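PDB 6ZS0: DMATS type aromatic prenyltransferase from Streptomyces coelicolor, which probably catalyses transfer of a dimethylallyl group to C5 of the indole ring of tryptophan, as a 5-dimethylallyltryptophan synthase of the ABBA-barrel prenyltransferase fold. Local coordinates for residues S4-F9 and S345-V350; P63-L68 and R79-P84; D279-D284 and D319-I324. All blocks are in the same frame, centred on the assembly; numbering follows the deposited sequence.

Contact 1. Residues S4-F9 and S345-V350; sequences STLGSF and SEAYTV
The first turn of helix 6-20 packs here on the loop that leaves strand 338-344 of the ABBA barrel. A capping box starts the helix. Ser8 N donates to Thr5 OG1 at 3.0 Å, and Thr5 N returns a nearly straight bond to Ser8 OG (175°). On the loop side, a type I beta turn from Glu346 to Thr349 brings Ala347 up to the helix.

No hydrogen bond joins the two segments; the contact is made by packing. Phe9 carries most of it. Its CB leaves the helix toward the loop, and with CG anti to the backbone N (chi1 179°) the ring lies against Ser345 and Ala347. Phe9 CD1 meets Ala347 CB at 3.7 Å. Replacing Phe9 by an alanine would probably loosen the helix start from the turn, because the ring contacts with Ser345 and Ala347 would be lost. Leu6 crosses Tyr348 at about a right angle, and its CD2 lies 3.9 Å from Tyr348 CE2. Ala347 CB also lies over one face of the Tyr348 ring, offset toward the rim.

Polar groups of the loop bond to other parts of the chain. Ser345 OG is hydrogen-bonded to Gln13 of helix 6-20, and Tyr348 N to Asp60. Two oxygens still border the apolar groups. Ser345 O lies in plane at the Phe9 ring edge, 3.5 Å from CE1, and Tyr348 OH is 3.3 Å from Leu6 CD1.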
# COMPACT_ATOMS: atom_id res chain seq x y z
N SER A 4 -20.06 14.45 -8.17
CA SER A 4 -18.72 13.96 -7.78
C SER A 4 -18.39 12.71 -8.59
O SER A 4 -19.29 11.87 -8.84
CB SER A 4 -18.64 13.69 -6.31
OG SER A 4 -18.79 14.92 -5.60
N THR A 5 -17.15 12.60 -9.01
CA THR A 5 -16.62 11.45 -9.77
C THR A 5 -15.53 10.79 -8.94
O THR A 5 -15.04 11.40 -7.97
CB THR A 5 -16.11 11.87 -11.15
OG1 THR A 5 -15.06 12.83 -10.97
CG2 THR A 5 -17.19 12.45 -12.03
N LEU A 6 -15.12 9.63 -9.33
CA LEU A 6 -13.95 9.01 -8.67
C LEU A 6 -12.78 9.97 -8.78
O LEU A 6 -12.06 10.13 -7.77
CB LEU A 6 -13.61 7.68 -9.33
CG LEU A 6 -14.29 6.47 -8.73
CD1 LEU A 6 -13.95 5.24 -9.54
CD2 LEU A 6 -13.91 6.29 -7.24
N GLY A 7 -12.57 10.59 -9.95
CA GLY A 7 -11.45 11.53 -10.15
C GLY A 7 -11.56 12.78 -9.29
O GLY A 7 -10.56 13.17 -8.67
N SER A 8 -12.72 13.42 -9.23
CA SER A 8 -12.88 14.68 -8.46
C SER A 8 -12.73 14.36 -6.98
O SER A 8 -12.08 15.14 -6.25
CB SER A 8 -14.17 15.39 -8.77
OG SER A 8 -15.30 14.72 -8.23
N PHE A 9 -13.28 13.25 -6.52
CA PHE A 9 -13.32 12.91 -5.09
C PHE A 9 -11.91 12.51 -4.63
O PHE A 9 -11.41 13.07 -3.62
CB PHE A 9 -14.34 11.81 -4.82
CG PHE A 9 -14.42 11.40 -3.37
CD1 PHE A 9 -13.65 10.35 -2.89
CD2 PHE A 9 -15.27 12.05 -2.50
CE1 PHE A 9 -13.72 9.97 -1.55
CE2 PHE A 9 -15.34 11.65 -1.17
CZ PHE A 9 -14.58 10.62 -0.70
N SER A 345 -9.70 5.75 1.08
CA SER A 345 -10.41 6.84 0.39
C SER A 345 -11.90 6.84 0.76
O SER A 345 -12.47 7.90 0.96
CB SER A 345 -10.19 6.74 -1.10
OG SER A 345 -11.10 7.58 -1.78
N GLU A 346 -12.53 5.68 0.84
CA GLU A 346 -13.97 5.51 1.22
C GLU A 346 -14.86 6.32 0.27
O GLU A 346 -15.87 6.88 0.70
CB GLU A 346 -14.12 5.80 2.73
CG GLU A 346 -13.40 4.72 3.56
CD GLU A 346 -13.80 4.55 5.01
OE1 GLU A 346 -14.72 5.23 5.44
OE2 GLU A 346 -13.17 3.73 5.69
N ALA A 347 -14.57 6.27 -1.02
CA ALA A 347 -15.38 6.93 -2.06
C ALA A 347 -16.77 6.28 -2.12
O ALA A 347 -17.68 6.93 -2.69
CB ALA A 347 -14.71 6.84 -3.40
N TYR A 348 -16.91 5.04 -1.65
CA TYR A 348 -18.18 4.27 -1.74
C TYR A 348 -18.72 4.01 -0.34
O TYR A 348 -19.56 3.13 -0.20
CB TYR A 348 -17.93 3.02 -2.57
CG TYR A 348 -17.60 3.32 -4.00
CD1 TYR A 348 -18.56 3.88 -4.85
CD2 TYR A 348 -16.34 3.10 -4.51
CE1 TYR A 348 -18.26 4.17 -6.17
CE2 TYR A 348 -16.03 3.36 -5.83
CZ TYR A 348 -17.00 3.90 -6.67
OH TYR A 348 -16.68 4.19 -7.97
N THR A 349 -18.27 4.77 0.64
CA THR A 349 -18.75 4.64 2.04
C THR A 349 -19.42 5.97 2.39
O THR A 349 -18.70 6.91 2.78
CB THR A 349 -17.60 4.19 2.95
OG1 THR A 349 -17.01 3.03 2.34
CG2 THR A 349 -18.05 3.86 4.35
N VAL A 350 -20.74 6.03 2.17
CA VAL A 350 -21.59 7.26 2.26
C VAL A 350 -22.66 7.05 3.32
O VAL A 350 -23.22 5.93 3.39
CB VAL A 350 -22.25 7.59 0.90

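Contact 2. Residues P63-L68 and R79-P84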
# COMPACT_ATOMS: atom_id res chain seq x y z
N PRO A 63 -10.60 2.34 -6.12
CA PRO A 63 -9.32 1.90 -6.66
C PRO A 63 -8.15 2.84 -6.39
O PRO A 63 -7.24 2.95 -7.21
CB PRO A 63 -9.63 1.84 -8.15
CG PRO A 63 -10.57 2.99 -8.36
CD PRO A 63 -11.47 2.96 -7.13
N VAL A 64 -8.20 3.51 -5.24
CA VAL A 64 -7.19 4.46 -4.75
C VAL A 64 -7.08 4.25 -3.25
O VAL A 64 -8.13 4.07 -2.61
CB VAL A 64 -7.57 5.91 -5.04
CG1 VAL A 64 -6.47 6.86 -4.62
CG2 VAL A 64 -7.91 6.13 -6.52
N GLU A 65 -5.85 4.31 -2.75
CA GLU A 65 -5.57 4.31 -1.30
C GLU A 65 -4.41 5.25 -1.08
O GLU A 65 -3.62 5.44 -1.98
CB GLU A 65 -5.22 2.91 -0.81
CG GLU A 65 -4.93 2.85 0.69
CD GLU A 65 -4.49 1.48 1.18
OE1 GLU A 65 -3.35 1.07 0.83
OE2 GLU A 65 -5.29 0.82 1.89
N PHE A 66 -4.37 5.90 0.06
CA PHE A 66 -3.26 6.83 0.39
C PHE A 66 -2.43 6.25 1.52
O PHE A 66 -2.90 5.36 2.25
CB PHE A 66 -3.79 8.19 0.79
CG PHE A 66 -4.59 8.85 -0.30
CD1 PHE A 66 -5.98 8.84 -0.26
CD2 PHE A 66 -3.96 9.44 -1.38
CE1 PHE A 66 -6.72 9.44 -1.27
CE2 PHE A 66 -4.70 10.04 -2.38
CZ PHE A 66 -6.08 10.06 -2.32
N SER A 67 -1.21 6.72 1.63
CA SER A 67 -0.40 6.43 2.83
C SER A 67 0.44 7.64 3.19
O SER A 67 0.84 8.40 2.29
CB SER A 67 0.41 5.18 2.66
OG SER A 67 1.42 5.29 1.68
N LEU A 68 0.74 7.77 4.48
CA LEU A 68 1.73 8.73 5.00
C LEU A 68 2.76 7.95 5.79
O LEU A 68 2.35 7.22 6.73
CB LEU A 68 1.06 9.77 5.88
CG LEU A 68 0.18 10.78 5.14
CD1 LEU A 68 -0.53 11.69 6.11
CD2 LEU A 68 0.99 11.59 4.16
N ARG A 79 2.24 8.71 -0.23
CA ARG A 79 2.05 7.86 -1.42
C ARG A 79 0.59 7.78 -1.79
O ARG A 79 -0.29 7.89 -0.92
CB ARG A 79 2.60 6.46 -1.21
CG ARG A 79 4.10 6.42 -0.99
CD ARG A 79 4.54 5.03 -0.59
NE ARG A 79 5.99 4.95 -0.67
CZ ARG A 79 6.82 5.50 0.22
NH1 ARG A 79 6.35 6.18 1.26
NH2 ARG A 79 8.13 5.38 0.05
N VAL A 80 0.34 7.50 -3.07
CA VAL A 80 -1.01 7.12 -3.55
C VAL A 80 -0.88 5.82 -4.32
O VAL A 80 0.05 5.70 -5.16
CB VAL A 80 -1.67 8.19 -4.41
CG1 VAL A 80 -0.84 8.53 -5.63
CG2 VAL A 80 -3.08 7.79 -4.80
N LEU A 81 -1.73 4.87 -3.98
CA LEU A 81 -1.80 3.54 -4.60
C LEU A 81 -3.02 3.53 -5.51
O LEU A 81 -4.12 3.95 -5.08
CB LEU A 81 -1.93 2.47 -3.53
CG LEU A 81 -2.02 1.03 -4.05
CD1 LEU A 81 -0.69 0.57 -4.60
CD2 LEU A 81 -2.50 0.13 -2.94
N VAL A 82 -2.86 3.08 -6.75
CA VAL A 82 -3.97 3.10 -7.73
C VAL A 82 -3.95 1.82 -8.55
O VAL A 82 -2.86 1.25 -8.80
CB VAL A 82 -3.90 4.33 -8.66
CG1 VAL A 82 -2.57 4.41 -9.39
CG2 VAL A 82 -5.02 4.33 -9.67
N GLU A 83 -5.12 1.40 -9.01
CA GLU A 83 -5.25 0.29 -9.98
C GLU A 83 -5.60 0.90 -11.33
O GLU A 83 -6.75 1.22 -11.58
CB GLU A 83 -6.32 -0.68 -9.49
CG GLU A 83 -6.56 -1.79 -10.49
CD GLU A 83 -7.51 -2.86 -10.00
OE1 GLU A 83 -7.04 -3.94 -9.58
OE2 GLU A 83 -8.67 -2.62 -10.07
N PRO A 84 -4.63 1.16 -12.23
CA PRO A 84 -4.95 1.89 -13.46
C PRO A 84 -5.90 1.14 -14.39
O PRO A 84 -6.68 1.77 -15.12
CB PRO A 84 -3.60 2.11 -14.12
CG PRO A 84 -2.60 1.87 -13.08
CD PRO A 84 -3.20 0.88 -12.10
O HOH W 1 3.77 6.79 2.51
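This is the beta hairpin of strands 64-70 and 77-82, which begins the antiparallel barrel of the ABBA fold. The axes of segments 64-68 and 79-82 come within 4.6 Å of each other.

Five backbone hydrogen bonds join the segments. Glu65 and Leu81 form a hydrogen-bonded pair with both bonds in the carbonyl planes. Leu81 N to Glu65 O is the shorter of the two, 2.8 Å and almost straight at 177°. Ser67 and Arg79 form the next hydrogen-bonded pair, but here both donors sit above the carbonyl planes. Past the strand ends, Glu83 N reaches Pro63 O at 3.2 Å. At the non-hydrogen-bonded pair of Val64 and Val82, Val64 CA makes a CA-H...O contact of 3.1 Å with Leu81 O.

Val64, Phe66, Val80 and Val82 share one face. Val80 CG2, anti to its backbone N, reaches between two neighbours. It meets Val64 CG1 at 3.5 Å and Phe66 CE2 at 3.7 Å. Phe66 and Val80 lie side by side and point the same way.

Glu65, Ser67, Arg79 and Leu81 share the other face. Glu65 and Leu81 run alongside each other. Ser67 OG takes the crowded position between backbone N and carbonyl carbon (chi1 67°). This places it 3.3 Å from Arg79 CB. A water links Ser67 OG to Arg79 NH1; the water lies in the guanidinium plane, at its edge.

The valine and phenylalanine face packs against helices 6-20 and 25-39. Phe66 touches Gln13, Leu14 and Leu17, and Val82 touches Ala38 and Leu39. Strand 338-344 flanks strand 64-70, and strand 135-139 continues the sheet beyond strand 77-82.

Contact 3. Residues D279-D284 and D319-I324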
# COMPACT_ATOMS: atom_id res chain seq x y z
N ASP A 279 -9.41 -3.95 11.64
CA ASP A 279 -10.12 -5.17 12.11
C ASP A 279 -10.04 -5.30 13.63
O ASP A 279 -10.69 -6.16 14.14
CB ASP A 279 -9.54 -6.42 11.47
CG ASP A 279 -9.85 -6.58 10.01
OD1 ASP A 279 -10.61 -5.74 9.47
OD2 ASP A 279 -9.42 -7.60 9.44
N TYR A 280 -9.33 -4.41 14.33
CA TYR A 280 -8.95 -4.63 15.76
C TYR A 280 -9.36 -3.43 16.62
O TYR A 280 -8.89 -3.36 17.77
CB TYR A 280 -7.45 -4.92 15.89
CG TYR A 280 -7.05 -6.16 15.12
CD1 TYR A 280 -7.59 -7.38 15.41
CD2 TYR A 280 -6.15 -6.09 14.07
CE1 TYR A 280 -7.29 -8.51 14.68
CE2 TYR A 280 -5.80 -7.21 13.34
CZ TYR A 280 -6.37 -8.43 13.65
OH TYR A 280 -6.10 -9.56 12.91
N VAL A 281 -10.19 -2.53 16.10
CA VAL A 281 -10.60 -1.30 16.83
C VAL A 281 -12.12 -1.18 16.79
O VAL A 281 -12.73 -1.71 15.87
CB VAL A 281 -9.97 -0.06 16.20
CG1 VAL A 281 -8.47 -0.07 16.37
CG2 VAL A 281 -10.36 0.09 14.75
N ARG A 282 -12.68 -0.38 17.70
CA ARG A 282 -14.12 -0.01 17.67
C ARG A 282 -14.36 1.05 16.60
O ARG A 282 -15.44 1.06 16.05
CB ARG A 282 -14.56 0.58 19.01
CG ARG A 282 -14.44 -0.36 20.19
CD ARG A 282 -14.82 0.37 21.48
NE ARG A 282 -14.87 -0.51 22.65
CZ ARG A 282 -13.82 -0.89 23.39
NH1 ARG A 282 -14.01 -1.69 24.43
NH2 ARG A 282 -12.60 -0.47 23.09
N HIS A 283 -13.40 1.93 16.37
CA HIS A 283 -13.55 3.09 15.46
C HIS A 283 -12.19 3.70 15.15
O HIS A 283 -11.17 3.30 15.78
CB HIS A 283 -14.55 4.13 16.02
CG HIS A 283 -14.25 4.56 17.42
ND1 HIS A 283 -13.16 5.33 17.71
CD2 HIS A 283 -14.87 4.30 18.59
CE1 HIS A 283 -13.13 5.56 19.02
NE2 HIS A 283 -14.17 4.94 19.58
N ASP A 284 -12.16 4.64 14.23
CA ASP A 284 -10.91 5.30 13.81
C ASP A 284 -10.34 6.17 14.91
O ASP A 284 -9.13 6.46 14.86
CB ASP A 284 -11.12 6.07 12.50
CG ASP A 284 -11.08 5.12 11.34
OD1 ASP A 284 -10.02 4.48 11.19
OD2 ASP A 284 -12.07 5.06 10.59
N ASP A 319 -16.96 7.97 14.62
CA ASP A 319 -18.28 7.66 14.03
C ASP A 319 -18.15 6.61 12.94
O ASP A 319 -19.14 6.38 12.25
CB ASP A 319 -18.95 8.91 13.46
CG ASP A 319 -19.49 9.82 14.53
OD1 ASP A 319 -19.71 9.33 15.64
OD2 ASP A 319 -19.67 11.01 14.25
N GLY A 320 -16.99 5.99 12.78
CA GLY A 320 -16.83 4.89 11.83
C GLY A 320 -15.51 4.18 12.02
O GLY A 320 -14.76 4.53 12.94
N VAL A 321 -15.22 3.26 11.13
CA VAL A 321 -13.96 2.48 11.17
C VAL A 321 -13.45 2.36 9.74
O VAL A 321 -14.25 2.53 8.81
CB VAL A 321 -14.21 1.11 11.82
CG1 VAL A 321 -15.11 0.24 10.95
CG2 VAL A 321 -12.91 0.40 12.14
N GLY A 322 -12.15 2.14 9.57
CA GLY A 322 -11.58 1.82 8.26
C GLY A 322 -10.80 2.95 7.65
O GLY A 322 -10.06 2.68 6.72
N LEU A 323 -10.93 4.19 8.14
CA LEU A 323 -10.14 5.31 7.58
C LEU A 323 -8.65 5.00 7.73
O LEU A 323 -7.91 5.20 6.77
CB LEU A 323 -10.51 6.62 8.25
CG LEU A 323 -11.89 7.15 7.87
CD1 LEU A 323 -12.21 8.43 8.63
CD2 LEU A 323 -12.00 7.35 6.38
N ILE A 324 -8.23 4.51 8.89
CA ILE A 324 -6.87 3.91 9.00
C ILE A 324 -7.03 2.41 8.78
O ILE A 324 -7.55 1.72 9.65
CB ILE A 324 -6.19 4.24 10.33
CG1 ILE A 324 -6.03 5.74 10.51
CG2 ILE A 324 -4.86 3.51 10.42
CD1 ILE A 324 -5.46 6.15 11.86
O HOH W 2 -9.60 1.94 11.46
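The carboxylate of Asp284 meets the backbone of 323-324, where Leu323 and Ile324 offer successive N-H groups. Its CG is anti to the carbonyl carbon (chi1 -80°), and the side chain crosses Leu323 at about a right angle. OD2 uses its syn lone pair for Leu323 N at 2.8 Å. Ile324 N binds OD1 at 2.9 Å. That bond is nearly straight (176°), but the donor comes from above the carboxylate plane. OD1 also accepts from a water at 2.6 Å, which in turn donates to Ile324 O and accepts from Gly322 N. OD2 has a salt bridge to Arg315 as well. With these donors around it, the buried carboxylate is likely to stay ionised.

The backbone adds a bond of its own: Asp284 N donates to Gly320 O, in the carbonyl plane, at 2.9 Å. The same oxygen lies 3.1 Å from His283 CB. Beside this, Val281 and Val321 cross obliquely and touch through their CG2 methyls, 3.7 Å apart.

Gly322 has a backbone shape (phi 106°) in which a side chain would jam against the preceding carbonyl oxygen, so this point of the loop calls for glycine.

His283 is the N-cap of helix 284-297, and Ile324 starts strand 324-332. The contact thus ties a helix start to a strand start, joining the outer helical layer to the barrel of the ABBA fold.

In the fold
Contact 2 is the core of the set, with its centre about 7 Å from the centre of the chain. Contacts 1 and 3 are partly buried, each centred about 18 Å out. Contact 2 pairs barrel strands by regular backbone bonds. The other two join helix starts to loops at strand ends, contact 1 by packing and contact 3 by a charged side chain gripping backbone N-H groups. Helix 6-20, whose first turn belongs to contact 1, also covers the Val64 and Phe66 face of contact 2; the two touch where Leu6 CD2 meets Pro63 CD at 4.1 Å. Glu346 of contact 1 reaches contact 3, its OE2 packing 3.2 Å from Gly322 C. Contacts 2 and 3 do not touch.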